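Local coordinates for LPXTG cell wall surface protein (Streptococcus gordonii, PDB 4IGB), which probably acts as an adhesin on the bacterial surface, joined to peptidoglycan through its LPXTG signal, with this chain comprising its N-terminal N1 and N2 domains, at residues D48-S53 with M69-L74; L90-T95 with F139-L144; M166-W171 with T276-A281; D22-D27 with G250-N255; V85-L90 with F111-L116. All blocks are in the same frame, centred on the assembly; numbering follows the deposited sequence.

Interaction 1: residues D48-S53 with M69-L74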
# COMPACT_ATOMS: atom_id res chain seq x y z
N ASP B 48 18.57 -7.82 19.02
CA ASP B 48 19.83 -7.08 19.00
C ASP B 48 19.76 -6.06 17.88
O ASP B 48 19.76 -6.42 16.70
CB ASP B 48 20.98 -8.06 18.75
CG ASP B 48 22.34 -7.43 18.89
OD1 ASP B 48 22.48 -6.46 19.65
OD2 ASP B 48 23.28 -7.91 18.24
N GLN B 49 19.67 -4.79 18.25
CA GLN B 49 19.59 -3.71 17.28
C GLN B 49 20.89 -2.91 17.27
O GLN B 49 21.41 -2.55 18.33
CB GLN B 49 18.41 -2.79 17.59
CG GLN B 49 18.32 -1.55 16.71
CD GLN B 49 17.27 -0.57 17.19
OE1 GLN B 49 16.59 -0.81 18.20
NE2 GLN B 49 17.12 0.54 16.48
N PHE B 50 21.41 -2.63 16.08
CA PHE B 50 22.64 -1.86 15.95
C PHE B 50 22.78 -1.24 14.57
O PHE B 50 22.28 -1.77 13.58
CB PHE B 50 23.86 -2.73 16.27
CG PHE B 50 23.95 -3.98 15.44
CD1 PHE B 50 24.59 -3.97 14.22
CD2 PHE B 50 23.39 -5.17 15.89
CE1 PHE B 50 24.67 -5.12 13.45
CE2 PHE B 50 23.48 -6.32 15.13
CZ PHE B 50 24.12 -6.29 13.91
N HIS B 51 23.47 -0.10 14.52
CA HIS B 51 23.71 0.59 13.26
C HIS B 51 24.94 0.02 12.57
O HIS B 51 25.94 -0.30 13.21
CB HIS B 51 23.89 2.09 13.50
CG HIS B 51 24.06 2.88 12.24
ND1 HIS B 51 23.05 3.64 11.70
CD2 HIS B 51 25.13 3.04 11.43
CE1 HIS B 51 23.49 4.23 10.60
NE2 HIS B 51 24.75 3.89 10.41
N LEU B 52 24.86 -0.12 11.25
CA LEU B 52 25.97 -0.63 10.46
C LEU B 52 26.33 0.36 9.36
O LEU B 52 25.46 0.85 8.65
CB LEU B 52 25.61 -1.98 9.84
CG LEU B 52 26.45 -3.19 10.26
CD1 LEU B 52 26.83 -3.10 11.73
CD2 LEU B 52 25.72 -4.48 9.96
N SER B 53 27.62 0.66 9.23
CA SER B 53 28.06 1.59 8.20
C SER B 53 28.88 0.84 7.13
O SER B 53 29.92 0.27 7.43
CB SER B 53 28.89 2.71 8.82
OG SER B 53 29.27 3.66 7.83
N MET B 69 23.06 1.50 7.41
CA MET B 69 22.04 0.49 7.64
C MET B 69 21.69 0.42 9.12
O MET B 69 22.55 0.59 9.99
CB MET B 69 22.55 -0.89 7.19
CG MET B 69 21.73 -2.06 7.71
SD MET B 69 22.37 -3.66 7.16
CE MET B 69 21.83 -3.67 5.45
N GLU B 70 20.42 0.17 9.40
CA GLU B 70 20.03 -0.19 10.76
C GLU B 70 19.64 -1.65 10.73
O GLU B 70 18.73 -2.05 9.99
CB GLU B 70 18.89 0.70 11.26
CG GLU B 70 18.61 0.53 12.78
CD GLU B 70 19.66 1.18 13.66
OE1 GLU B 70 20.52 1.93 13.15
OE2 GLU B 70 19.62 0.95 14.89
N ASN B 71 20.34 -2.44 11.54
CA ASN B 71 20.22 -3.89 11.48
C ASN B 71 19.59 -4.48 12.72
O ASN B 71 19.80 -3.99 13.83
CB ASN B 71 21.59 -4.54 11.30
CG ASN B 71 21.49 -5.95 10.77
OD1 ASN B 71 22.26 -6.82 11.17
ND2 ASN B 71 20.54 -6.19 9.87
N PHE B 72 18.83 -5.55 12.53
CA PHE B 72 18.14 -6.19 13.64
C PHE B 72 18.33 -7.70 13.60
O PHE B 72 18.03 -8.36 12.59
CB PHE B 72 16.64 -5.88 13.61
CG PHE B 72 16.32 -4.42 13.73
CD1 PHE B 72 16.41 -3.58 12.63
CD2 PHE B 72 15.89 -3.89 14.94
CE1 PHE B 72 16.08 -2.23 12.74
CE2 PHE B 72 15.58 -2.55 15.06
CZ PHE B 72 15.67 -1.72 13.96
N THR B 73 18.82 -8.25 14.70
CA THR B 73 18.96 -9.69 14.80
C THR B 73 18.27 -10.20 16.05
O THR B 73 17.88 -9.42 16.91
CB THR B 73 20.44 -10.11 14.83
OG1 THR B 73 21.03 -9.69 16.06
CG2 THR B 73 21.20 -9.49 13.63
N LEU B 74 18.12 -11.52 16.13
CA LEU B 74 17.48 -12.19 17.24
C LEU B 74 18.49 -13.06 17.99
O LEU B 74 19.18 -13.88 17.38
CB LEU B 74 16.32 -13.05 16.72
CG LEU B 74 15.06 -12.28 16.32
CD1 LEU B 74 14.12 -13.15 15.51
CD2 LEU B 74 14.36 -11.72 17.57
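Asp48 to Leu52 pair with Thr73 to Met69 in an antiparallel beta ladder at the margin of the N1 beta sandwich, where strand 47-53 is one of the two edge strands, within this chain, of a six-stranded sheet. Asp48-Thr73, Phe50-Asn71 and Leu52-Met69 are hydrogen-bonded pairs, and the bond from Leu52 N to Met69 O (2.7 Å) is straight. The non-hydrogen-bonded pairs, Gln49-Phe72 and His51-Glu70, share the other face. There the Glu70 chain bends at chi2 (74°), and its carboxylate serves two neighbours. Gln49 NE2 donates to Glu70 OE2 (3.0 Å) on the anti side, somewhat bent and tilted out of the carboxylate plane, with the two planar groups almost perpendicular (89°); His51 ND1 makes a weak bond to Glu70 OE1. Gln49 lies alongside the Phe72 ring, its CG 3.4 Å from Phe72 CE2, while its OE1 accepts from Lys43. On the Phe50 face, Asn71 CB makes a CH-pi contact 4.2 Å from the centroid of the Phe50 ring, and Asn71 ND2 is held by Glu137 of the next strand. His162 stacks on Phe50. The imidazole of His51, whose NE2 is bonded to Glu68, has Met69 O over the centre of one face, 3.5 Å above the ring plane.

Interaction 2: residues L90-T95 with F139-L144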
# COMPACT_ATOMS: atom_id res chain seq x y z
N LEU B 90 9.40 -6.91 17.68
CA LEU B 90 9.75 -5.61 17.14
C LEU B 90 8.53 -4.91 16.56
O LEU B 90 7.82 -5.46 15.71
CB LEU B 90 10.81 -5.75 16.05
CG LEU B 90 11.35 -4.43 15.50
CD1 LEU B 90 12.01 -3.63 16.62
CD2 LEU B 90 12.34 -4.65 14.36
N SER B 91 8.32 -3.68 17.02
CA SER B 91 7.28 -2.80 16.50
C SER B 91 7.89 -1.45 16.10
O SER B 91 8.58 -0.81 16.91
CB SER B 91 6.20 -2.60 17.58
OG SER B 91 5.34 -1.54 17.21
N LEU B 92 7.65 -1.02 14.87
CA LEU B 92 8.29 0.18 14.35
C LEU B 92 7.30 1.23 13.89
O LEU B 92 6.20 0.93 13.47
CB LEU B 92 9.18 -0.16 13.15
CG LEU B 92 10.26 -1.20 13.43
CD1 LEU B 92 10.90 -1.63 12.13
CD2 LEU B 92 11.29 -0.62 14.39
N LYS B 93 7.75 2.48 13.89
CA LYS B 93 7.01 3.53 13.23
C LYS B 93 7.94 4.27 12.27
O LYS B 93 9.09 4.58 12.62
CB LYS B 93 6.44 4.49 14.27
CG LYS B 93 5.62 5.61 13.67
CD LYS B 93 5.19 6.60 14.73
CE LYS B 93 4.51 7.82 14.08
NZ LYS B 93 3.85 8.66 15.13
N PHE B 94 7.46 4.53 11.05
CA PHE B 94 8.13 5.46 10.16
C PHE B 94 7.28 6.72 10.11
O PHE B 94 6.15 6.68 9.65
CB PHE B 94 8.30 4.88 8.75
CG PHE B 94 9.16 3.65 8.71
CD1 PHE B 94 10.50 3.74 8.35
CD2 PHE B 94 8.63 2.41 9.01
CE1 PHE B 94 11.30 2.60 8.31
CE2 PHE B 94 9.43 1.26 8.98
CZ PHE B 94 10.76 1.36 8.62
N THR B 95 7.82 7.82 10.61
CA THR B 95 7.06 9.06 10.72
C THR B 95 7.22 9.98 9.49
O THR B 95 8.34 10.22 9.03
CB THR B 95 7.46 9.87 11.98
OG1 THR B 95 7.28 9.06 13.15
CG2 THR B 95 6.60 11.12 12.12
N PHE B 139 15.96 -8.72 9.89
CA PHE B 139 15.43 -7.46 9.40
C PHE B 139 16.46 -6.35 9.36
O PHE B 139 17.27 -6.20 10.28
CB PHE B 139 14.24 -7.03 10.29
CG PHE B 139 13.66 -5.69 9.94
CD1 PHE B 139 12.87 -5.54 8.80
CD2 PHE B 139 13.87 -4.58 10.75
CE1 PHE B 139 12.30 -4.31 8.48
CE2 PHE B 139 13.30 -3.35 10.43
CZ PHE B 139 12.53 -3.21 9.30
N SER B 140 16.43 -5.55 8.30
CA SER B 140 17.29 -4.37 8.24
C SER B 140 16.60 -3.28 7.47
O SER B 140 15.68 -3.53 6.68
CB SER B 140 18.66 -4.69 7.60
OG SER B 140 18.52 -5.00 6.21
N ILE B 141 17.06 -2.05 7.72
CA ILE B 141 16.61 -0.88 6.99
C ILE B 141 17.82 -0.23 6.34
O ILE B 141 18.79 0.11 7.02
CB ILE B 141 15.95 0.12 7.94
CG1 ILE B 141 14.79 -0.55 8.68
CG2 ILE B 141 15.48 1.36 7.17
CD1 ILE B 141 14.13 0.35 9.72
N SER B 142 17.78 -0.05 5.03
CA SER B 142 18.88 0.58 4.31
C SER B 142 18.45 0.87 2.90
O SER B 142 17.40 0.41 2.44
CB SER B 142 20.08 -0.35 4.23
OG SER B 142 19.87 -1.30 3.21
N GLU B 143 19.28 1.61 2.18
CA GLU B 143 19.04 1.77 0.77
C GLU B 143 20.15 1.13 -0.06
O GLU B 143 20.46 1.60 -1.15
CB GLU B 143 18.80 3.24 0.41
CG GLU B 143 17.51 3.78 1.03
CD GLU B 143 17.27 5.26 0.77
OE1 GLU B 143 16.19 5.61 0.26
OE2 GLU B 143 18.15 6.08 1.09
N LEU B 144 20.73 0.05 0.44
CA LEU B 144 21.74 -0.68 -0.33
C LEU B 144 21.20 -1.18 -1.67
O LEU B 144 21.93 -1.21 -2.65
CB LEU B 144 22.26 -1.91 0.42
CG LEU B 144 23.00 -1.83 1.76
CD1 LEU B 144 23.84 -3.09 1.92
CD2 LEU B 144 23.85 -0.57 1.85
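The strand bearing Leu90, Leu92 and Phe94 and the strand bearing Phe139 and Ile141 run in nearly the same direction, 19° apart, with their axes 11.3 Å from each other at closest approach and no hydrogen bond between them. This is the face-to-face packing of a beta sandwich: 90-95 belongs to the eight-stranded sheet of the N1 domain, 139-142 to the six-stranded one, and every second residue points at the opposing sheet. With CG anti to the backbone N (chi1 177°), the Phe139 ring is carried toward the opposing strand, where it meets two leucines. Leu92 comes tip to tip, its CD1 3.4 Å from Phe139 CE2. Leu90 crosses at about a right angle, with CD2 3.9 Å from Phe139 CD2. One step along, Phe94 and Ile141 meet tip to tip, Ile141 CD1 lying 3.7 Å from Phe94 CZ and oblique to that ring. The Phe111 ring meets Phe139 edge-to-face, while Leu92 touches Val40 and Phe94 touches Val38, both of strand 38-43. All five side chains that touch are buried hydrocarbon, which implies that the sheets are held here by dispersion and the exclusion of water, without directed bonds.

Interaction 3: residues M166-W171 with T276-A281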
# COMPACT_ATOMS: atom_id res chain seq x y z
N MET B 166 24.79 -15.84 13.00
CA MET B 166 24.89 -17.18 12.44
C MET B 166 24.54 -17.24 10.96
O MET B 166 23.57 -16.63 10.52
CB MET B 166 23.95 -18.13 13.18
CG MET B 166 24.29 -18.33 14.62
SD MET B 166 23.17 -19.54 15.37
CE MET B 166 23.87 -19.56 17.02
N ASN B 167 25.35 -17.98 10.20
CA ASN B 167 25.05 -18.24 8.79
C ASN B 167 24.45 -19.62 8.60
O ASN B 167 25.00 -20.63 9.05
CB ASN B 167 26.32 -18.14 7.94
CG ASN B 167 26.86 -16.73 7.89
OD1 ASN B 167 27.68 -16.34 8.73
ND2 ASN B 167 26.42 -15.96 6.90
N LYS B 168 23.31 -19.67 7.93
CA LYS B 168 22.73 -20.94 7.52
C LYS B 168 22.48 -21.85 8.71
O LYS B 168 22.69 -23.06 8.61
CB LYS B 168 23.66 -21.65 6.53
CG LYS B 168 23.91 -20.86 5.26
CD LYS B 168 25.04 -21.48 4.45
CE LYS B 168 25.35 -20.66 3.21
NZ LYS B 168 26.55 -21.20 2.52
N ALA B 169 22.04 -21.27 9.82
CA ALA B 169 21.70 -22.04 11.01
C ALA B 169 20.19 -22.25 11.16
O ALA B 169 19.73 -23.32 11.58
CB ALA B 169 22.26 -21.36 12.25
N PHE B 170 19.41 -21.22 10.85
CA PHE B 170 17.95 -21.32 10.88
C PHE B 170 17.41 -20.65 9.63
O PHE B 170 17.94 -19.62 9.20
CB PHE B 170 17.34 -20.57 12.08
CG PHE B 170 17.81 -21.05 13.43
CD1 PHE B 170 17.01 -21.87 14.19
CD2 PHE B 170 19.01 -20.62 13.96
CE1 PHE B 170 17.41 -22.30 15.44
CE2 PHE B 170 19.41 -21.04 15.20
CZ PHE B 170 18.62 -21.88 15.94
N TRP B 171 16.33 -21.18 9.06
CA TRP B 171 15.56 -20.36 8.12
C TRP B 171 14.48 -19.64 8.92
O TRP B 171 14.14 -20.07 10.03
CB TRP B 171 14.99 -21.17 6.94
CG TRP B 171 14.05 -22.32 7.29
CD1 TRP B 171 14.41 -23.58 7.68
CD2 TRP B 171 12.61 -22.32 7.24
NE1 TRP B 171 13.29 -24.36 7.87
CE2 TRP B 171 12.18 -23.61 7.61
CE3 TRP B 171 11.66 -21.35 6.92
CZ2 TRP B 171 10.82 -23.94 7.68
CZ3 TRP B 171 10.31 -21.69 6.98
CH2 TRP B 171 9.91 -22.98 7.36
N THR B 276 15.18 -19.22 2.69
CA THR B 276 15.93 -20.45 2.58
C THR B 276 16.98 -20.40 3.68
O THR B 276 16.90 -19.56 4.59
CB THR B 276 16.61 -20.52 1.22
OG1 THR B 276 17.54 -19.43 1.12
CG2 THR B 276 15.58 -20.36 0.11
N GLU B 277 17.98 -21.26 3.61
CA GLU B 277 19.06 -21.25 4.58
C GLU B 277 19.78 -19.91 4.50
O GLU B 277 20.47 -19.52 5.44
CB GLU B 277 20.06 -22.37 4.30
CG GLU B 277 20.77 -22.19 2.97
CD GLU B 277 21.79 -23.28 2.67
OE1 GLU B 277 22.01 -24.17 3.51
OE2 GLU B 277 22.38 -23.22 1.57
N THR B 278 19.64 -19.22 3.37
CA THR B 278 20.22 -17.89 3.26
C THR B 278 19.64 -17.06 2.11
O THR B 278 20.10 -17.17 0.98
CB THR B 278 21.78 -17.91 3.18
OG1 THR B 278 22.28 -16.57 3.07
CG2 THR B 278 22.28 -18.74 1.99
N CYS B 279 18.65 -16.23 2.41
CA CYS B 279 18.16 -15.28 1.42
C CYS B 279 17.38 -14.18 2.10
O CYS B 279 17.05 -14.27 3.28
CB CYS B 279 17.29 -15.95 0.35
SG CYS B 279 15.63 -16.46 0.89
N SER B 280 17.12 -13.11 1.36
CA SER B 280 16.32 -12.03 1.89
C SER B 280 15.62 -11.34 0.73
O SER B 280 15.98 -11.56 -0.44
CB SER B 280 17.20 -11.04 2.65
OG SER B 280 18.08 -10.37 1.77
N ALA B 281 14.62 -10.53 1.06
CA ALA B 281 13.91 -9.77 0.06
C ALA B 281 13.73 -8.33 0.53
O ALA B 281 13.78 -8.04 1.73
CB ALA B 281 12.54 -10.41 -0.24
O HOH W 1 24.49 -17.08 5.39
O HOH W 2 21.62 -17.59 6.83
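Lys168 lies against Glu277 and Thr278, and Trp171 against Thr276. The Lys168 CA points its hydrogen at Glu277 O (3.4 Å), and the lysine chain, extended beyond CG, crosses the glutamate obliquely, Lys168 CG 4.1 Å from Glu277 CG. Further out, Lys168 CE rests 3.8 Å from the methyl CG2 of Thr278. The charged ends stay apart, Lys168 NZ 4.7 Å from Glu277 OE2. Trp171 contributes its CB, packed 3.4 Å from Thr276 O, while the indole turns off and stacks on His117. Two waters extend this first shell. One accepts from Lys168 N (2.9 Å) and probably donates to Glu277 O; the other accepts from Asn167 ND2 (2.7 Å), which also bonds to Glu58 O, and is only weakly linked to Thr278 OG1. The contact sits at one end of the N1 beta sandwich, where the loop entering strand 170-182 of the eight-stranded sheet meets the loop entering strand 280-287 of the six-stranded sheet. The second loop is shaped by an ST turn, in which Thr276 OG1 accepts from Thr278 N (3.1 Å), and by a bond from Thr276 N to Cys279 SG. Asn154 ties the two segments together, its ND2 donating to Phe170 O and to Thr276 O and its OD1 accepting from Cys279 N. Beyond them, Asp203 accepts from Glu277 N, and Asn167 is held through its backbone by Glu127 and Gln123.

Interaction 4: residues D22-D27 with G250-N255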
# COMPACT_ATOMS: atom_id res chain seq x y z
N ASP B 22 3.73 -3.86 -17.33
CA ASP B 22 5.09 -3.96 -16.82
C ASP B 22 5.15 -3.52 -15.36
O ASP B 22 5.16 -2.33 -15.05
CB ASP B 22 6.04 -3.12 -17.69
CG ASP B 22 7.46 -3.13 -17.18
OD1 ASP B 22 7.75 -3.85 -16.19
OD2 ASP B 22 8.30 -2.43 -17.80
N ILE B 23 5.21 -4.48 -14.45
CA ILE B 23 5.18 -4.16 -13.02
C ILE B 23 6.37 -3.27 -12.58
O ILE B 23 6.25 -2.49 -11.63
CB ILE B 23 5.05 -5.45 -12.16
CG1 ILE B 23 3.70 -6.13 -12.46
CG2 ILE B 23 5.19 -5.16 -10.67
CD1 ILE B 23 3.45 -7.39 -11.62
N SER B 24 7.48 -3.36 -13.30
CA SER B 24 8.68 -2.58 -12.97
C SER B 24 8.57 -1.10 -13.35
O SER B 24 9.35 -0.29 -12.88
CB SER B 24 9.92 -3.16 -13.65
OG SER B 24 9.92 -2.82 -15.03
N THR B 25 7.60 -0.76 -14.20
CA THR B 25 7.45 0.64 -14.60
C THR B 25 6.13 1.28 -14.11
O THR B 25 5.71 2.33 -14.61
CB THR B 25 7.61 0.83 -16.13
OG1 THR B 25 6.68 -0.00 -16.83
CG2 THR B 25 9.04 0.48 -16.57
N LEU B 26 5.51 0.65 -13.12
CA LEU B 26 4.35 1.24 -12.44
C LEU B 26 4.71 2.64 -11.97
O LEU B 26 5.84 2.89 -11.56
CB LEU B 26 3.97 0.39 -11.23
CG LEU B 26 2.84 -0.65 -11.31
CD1 LEU B 26 2.55 -1.08 -12.71
CD2 LEU B 26 3.17 -1.84 -10.40
N ASP B 27 3.76 3.56 -12.02
CA ASP B 27 3.97 4.90 -11.52
C ASP B 27 3.32 5.09 -10.14
O ASP B 27 2.80 6.16 -9.83
CB ASP B 27 3.40 5.92 -12.50
CG ASP B 27 3.85 7.34 -12.21
OD1 ASP B 27 4.86 7.51 -11.50
OD2 ASP B 27 3.19 8.28 -12.70
N GLY B 250 17.89 -8.91 -12.83
CA GLY B 250 17.49 -7.64 -13.41
C GLY B 250 16.10 -7.19 -12.97
O GLY B 250 15.21 -8.01 -12.73
N SER B 251 15.93 -5.88 -12.89
CA SER B 251 14.68 -5.27 -12.47
C SER B 251 13.43 -5.81 -13.17
O SER B 251 12.46 -6.19 -12.51
CB SER B 251 14.74 -3.76 -12.67
OG SER B 251 13.50 -3.17 -12.35
N TYR B 252 13.46 -5.84 -14.50
CA TYR B 252 12.31 -6.30 -15.27
C TYR B 252 11.84 -7.68 -14.82
O TYR B 252 10.68 -7.88 -14.48
CB TYR B 252 12.61 -6.31 -16.78
CG TYR B 252 11.38 -6.66 -17.58
CD1 TYR B 252 10.53 -5.66 -18.04
CD2 TYR B 252 11.03 -7.98 -17.84
CE1 TYR B 252 9.39 -5.97 -18.75
CE2 TYR B 252 9.89 -8.29 -18.54
CZ TYR B 252 9.07 -7.28 -19.00
OH TYR B 252 7.93 -7.57 -19.70
N ASN B 253 12.75 -8.65 -14.83
CA ASN B 253 12.39 -10.00 -14.45
C ASN B 253 12.00 -10.13 -12.98
O ASN B 253 11.10 -10.89 -12.63
CB ASN B 253 13.51 -10.97 -14.82
CG ASN B 253 13.67 -11.11 -16.33
OD1 ASN B 253 12.77 -10.74 -17.08
ND2 ASN B 253 14.81 -11.65 -16.77
N GLU B 254 12.69 -9.39 -12.12
CA GLU B 254 12.41 -9.46 -10.68
C GLU B 254 11.01 -8.98 -10.33
O GLU B 254 10.38 -9.50 -9.40
CB GLU B 254 13.47 -8.68 -9.89
CG GLU B 254 14.83 -9.36 -9.94
CD GLU B 254 15.90 -8.58 -9.24
OE1 GLU B 254 15.57 -7.53 -8.66
OE2 GLU B 254 17.07 -8.99 -9.26
N ASN B 255 10.51 -8.02 -11.09
CA ASN B 255 9.15 -7.52 -10.93
C ASN B 255 8.14 -8.38 -11.67
O ASN B 255 7.10 -8.76 -11.11
CB ASN B 255 9.05 -6.09 -11.46
CG ASN B 255 9.65 -5.08 -10.52
OD1 ASN B 255 8.95 -4.50 -9.69
ND2 ASN B 255 10.96 -4.88 -10.64
O HOH W 3 12.78 -1.83 -15.17
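Ser251, near the start of helix 250-256, meets Ser24 both directly and through a water, where the helix packs on the loop between strands 14-19 and 29-30. That water donates to Ser24 OG (3.0 Å) and is hydrogen-bonded to Ser251 OG (3.2 Å). One residue on, Tyr252 CG lies anti to the backbone N (chi1 -174°), which carries the ring toward the loop, its CE1 3.7 Å from Asp22 OD1; ring and carboxylate planes stand 53° apart. Asp22 is already occupied in shaping its own loop. In an Asx turn its OD1 accepts from Ser24 N (2.9 Å), and from the same face of the carboxylate Ser24 OG donates to it as well (2.7 Å). Glu254 takes no part in the contact, but its backbone bonds to that of Asp198, a ligand of the bound sodium ion. Asn255 closes the contact. Its ND2 gives a nearly straight bond (177°) back to Ser251 O (2.7 Å), which turns the amide against the loop, ND2 resting 3.6 Å from Ser24 CB. Asn255 OD1 lies 3.9 Å from Ile23 CG2 and accepts from Lys195. The next helix residue, Asn256, bonds to Ile23 N and to Asp22 OD1. Residues 250-255 thus meet the loop by packing and a shared water, their polar groups bonding within their own segments or beyond them, not directly across; the several donors around Asp22 OD1 would probably stabilise its negative charge.

Interaction 5: residues V85-L90 with F111-L116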
# COMPACT_ATOMS: atom_id res chain seq x y z
N VAL B 85 10.81 -19.61 18.73
CA VAL B 85 9.75 -18.68 18.39
C VAL B 85 9.89 -17.37 19.15
O VAL B 85 10.06 -17.36 20.37
CB VAL B 85 8.37 -19.28 18.73
CG1 VAL B 85 7.27 -18.29 18.41
CG2 VAL B 85 8.16 -20.59 17.99
N PHE B 86 9.82 -16.26 18.42
CA PHE B 86 9.93 -14.94 19.02
C PHE B 86 8.65 -14.15 18.72
O PHE B 86 8.43 -13.69 17.58
CB PHE B 86 11.20 -14.23 18.50
CG PHE B 86 12.47 -15.00 18.76
CD1 PHE B 86 12.88 -15.98 17.88
CD2 PHE B 86 13.21 -14.79 19.92
CE1 PHE B 86 14.04 -16.72 18.13
CE2 PHE B 86 14.37 -15.53 20.18
CZ PHE B 86 14.78 -16.48 19.28
N GLU B 87 7.80 -14.05 19.74
CA GLU B 87 6.53 -13.32 19.68
C GLU B 87 6.78 -11.82 19.77
O GLU B 87 7.59 -11.37 20.59
CB GLU B 87 5.61 -13.74 20.83
CG GLU B 87 5.17 -15.19 20.75
CD GLU B 87 4.36 -15.68 21.96
OE1 GLU B 87 3.79 -16.78 21.84
OE2 GLU B 87 4.31 -14.99 23.02
N ASN B 88 6.09 -11.07 18.92
CA ASN B 88 6.19 -9.61 18.94
C ASN B 88 7.56 -9.06 19.28
O ASN B 88 7.71 -8.33 20.26
CB ASN B 88 5.17 -9.05 19.95
CG ASN B 88 3.75 -9.21 19.46
OD1 ASN B 88 2.98 -10.01 20.01
ND2 ASN B 88 3.40 -8.47 18.43
N PRO B 89 8.58 -9.40 18.47
CA PRO B 89 9.94 -8.97 18.84
C PRO B 89 10.19 -7.49 18.57
O PRO B 89 11.08 -6.88 19.17
CB PRO B 89 10.84 -9.82 17.94
CG PRO B 89 9.95 -10.25 16.78
CD PRO B 89 8.58 -10.37 17.35
N LEU B 90 9.40 -6.91 17.68
CA LEU B 90 9.75 -5.61 17.14
C LEU B 90 8.53 -4.91 16.56
O LEU B 90 7.82 -5.46 15.71
CB LEU B 90 10.81 -5.75 16.05
CG LEU B 90 11.35 -4.43 15.50
CD1 LEU B 90 12.01 -3.63 16.62
CD2 LEU B 90 12.34 -4.65 14.36
N PHE B 111 6.29 -6.62 13.66
CA PHE B 111 6.61 -8.03 13.59
C PHE B 111 5.79 -8.74 14.64
O PHE B 111 6.07 -8.65 15.82
CB PHE B 111 8.12 -8.28 13.78
CG PHE B 111 8.93 -7.89 12.59
CD1 PHE B 111 9.22 -6.55 12.33
CD2 PHE B 111 9.37 -8.86 11.69
CE1 PHE B 111 9.96 -6.18 11.22
CE2 PHE B 111 10.11 -8.49 10.56
CZ PHE B 111 10.40 -7.15 10.33
N ASN B 112 4.75 -9.42 14.19
CA ASN B 112 3.85 -10.12 15.10
C ASN B 112 4.55 -11.35 15.64
O ASN B 112 4.37 -11.72 16.79
CB ASN B 112 2.59 -10.53 14.36
CG ASN B 112 1.92 -9.34 13.69
OD1 ASN B 112 1.61 -8.34 14.35
ND2 ASN B 112 1.72 -9.43 12.38
N LYS B 113 5.35 -11.97 14.78
CA LYS B 113 6.07 -13.17 15.16
C LYS B 113 7.17 -13.44 14.15
O LYS B 113 6.99 -13.26 12.94
CB LYS B 113 5.12 -14.38 15.24
CG LYS B 113 5.82 -15.67 15.63
CD LYS B 113 4.87 -16.87 15.63
CE LYS B 113 3.92 -16.81 16.82
NZ LYS B 113 2.83 -17.84 16.72
N VAL B 114 8.32 -13.84 14.66
CA VAL B 114 9.37 -14.41 13.82
C VAL B 114 9.71 -15.76 14.40
O VAL B 114 9.98 -15.88 15.59
CB VAL B 114 10.63 -13.51 13.77
CG1 VAL B 114 11.76 -14.18 12.93
CG2 VAL B 114 10.27 -12.11 13.23
N THR B 115 9.66 -16.78 13.56
CA THR B 115 10.00 -18.14 13.97
C THR B 115 11.29 -18.56 13.27
O THR B 115 11.38 -18.52 12.03
CB THR B 115 8.89 -19.15 13.59
OG1 THR B 115 7.63 -18.72 14.13
CG2 THR B 115 9.24 -20.54 14.10
N LEU B 116 12.27 -18.96 14.06
CA LEU B 116 13.53 -19.51 13.56
C LEU B 116 13.39 -21.02 13.46
O LEU B 116 13.21 -21.70 14.48
CB LEU B 116 14.68 -19.16 14.52
CG LEU B 116 15.47 -17.85 14.31
CD1 LEU B 116 14.63 -16.73 13.74
CD2 LEU B 116 16.16 -17.41 15.59
O HOH W 4 3.59 -18.59 19.83
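Val85 to Leu90 runs antiparallel to Phe111 to Leu116, their end-to-end directions 148° apart, as the two arms of the hairpin formed by strands 84-100 and 103-118. Phe86 and Val114 form a hydrogen-bonded pair with reciprocal backbone bonds, Phe86 N to Val114 O being 2.9 Å; Val85-Thr115 and Glu87-Lys113 are non-hydrogen-bonded pairs. The first arm then turns a corner at Glu87 and Asn88. There Asn88 N donates to Asn112 O (2.8 Å) from well above the carbonyl plane, and opposite, Asn112 and Lys113 form a classic beta bulge against Asp175 of the next strand. Asn112 ND2 is held by Thr177 and Asp175. Inside the sandwich, Phe86 CE1 presses obliquely on Leu116 CD2 (3.4 Å). Pro89 CG, just past the corner, is 4.0 Å from both Val114 CG2 and Phe111 CB, and Leu74 of the facing sheet touches Phe86, Pro89 and Val114. The Phe111 ring meets Phe138 edge-to-face. On the outer face Lys113 bends at chi3 (-73°), and its CD lies 3.9 Å from Val85 CG1. A water donates to Glu87 OE1 (2.7 Å) and accepts weakly from Lys113 NZ, whose direct separation from Glu87 OE1 is 5.3 Å. The chemistry therefore divides by face: apolar packing toward the opposing sheet, and on the solvent side aliphatic contact with a loosely water-linked charge pair.

Overall arrangement
All five contacts lie in the N1 domain and show how chemistry follows position. Interaction 1, buried, and interaction 5, partly buried, are strand pairings within the two opposing sheets, rich in backbone bonds; interaction 2 is the buried, wholly apolar seam between those sheets. The three join physically: Phe72 and Phe139 link interactions 1 and 2 through a backbone bond, Leu90 is common to 2 and 5, and Leu74 packs on Val114 across the sandwich. Interaction 3, a surface contact, joins both sheets at one end and touches interaction 5 through Phe170 and Leu116. Interaction 4, partly buried, stands about 23 Å or more between centres from the others; like 3 it has bridging water but no direct hydrogen bond across.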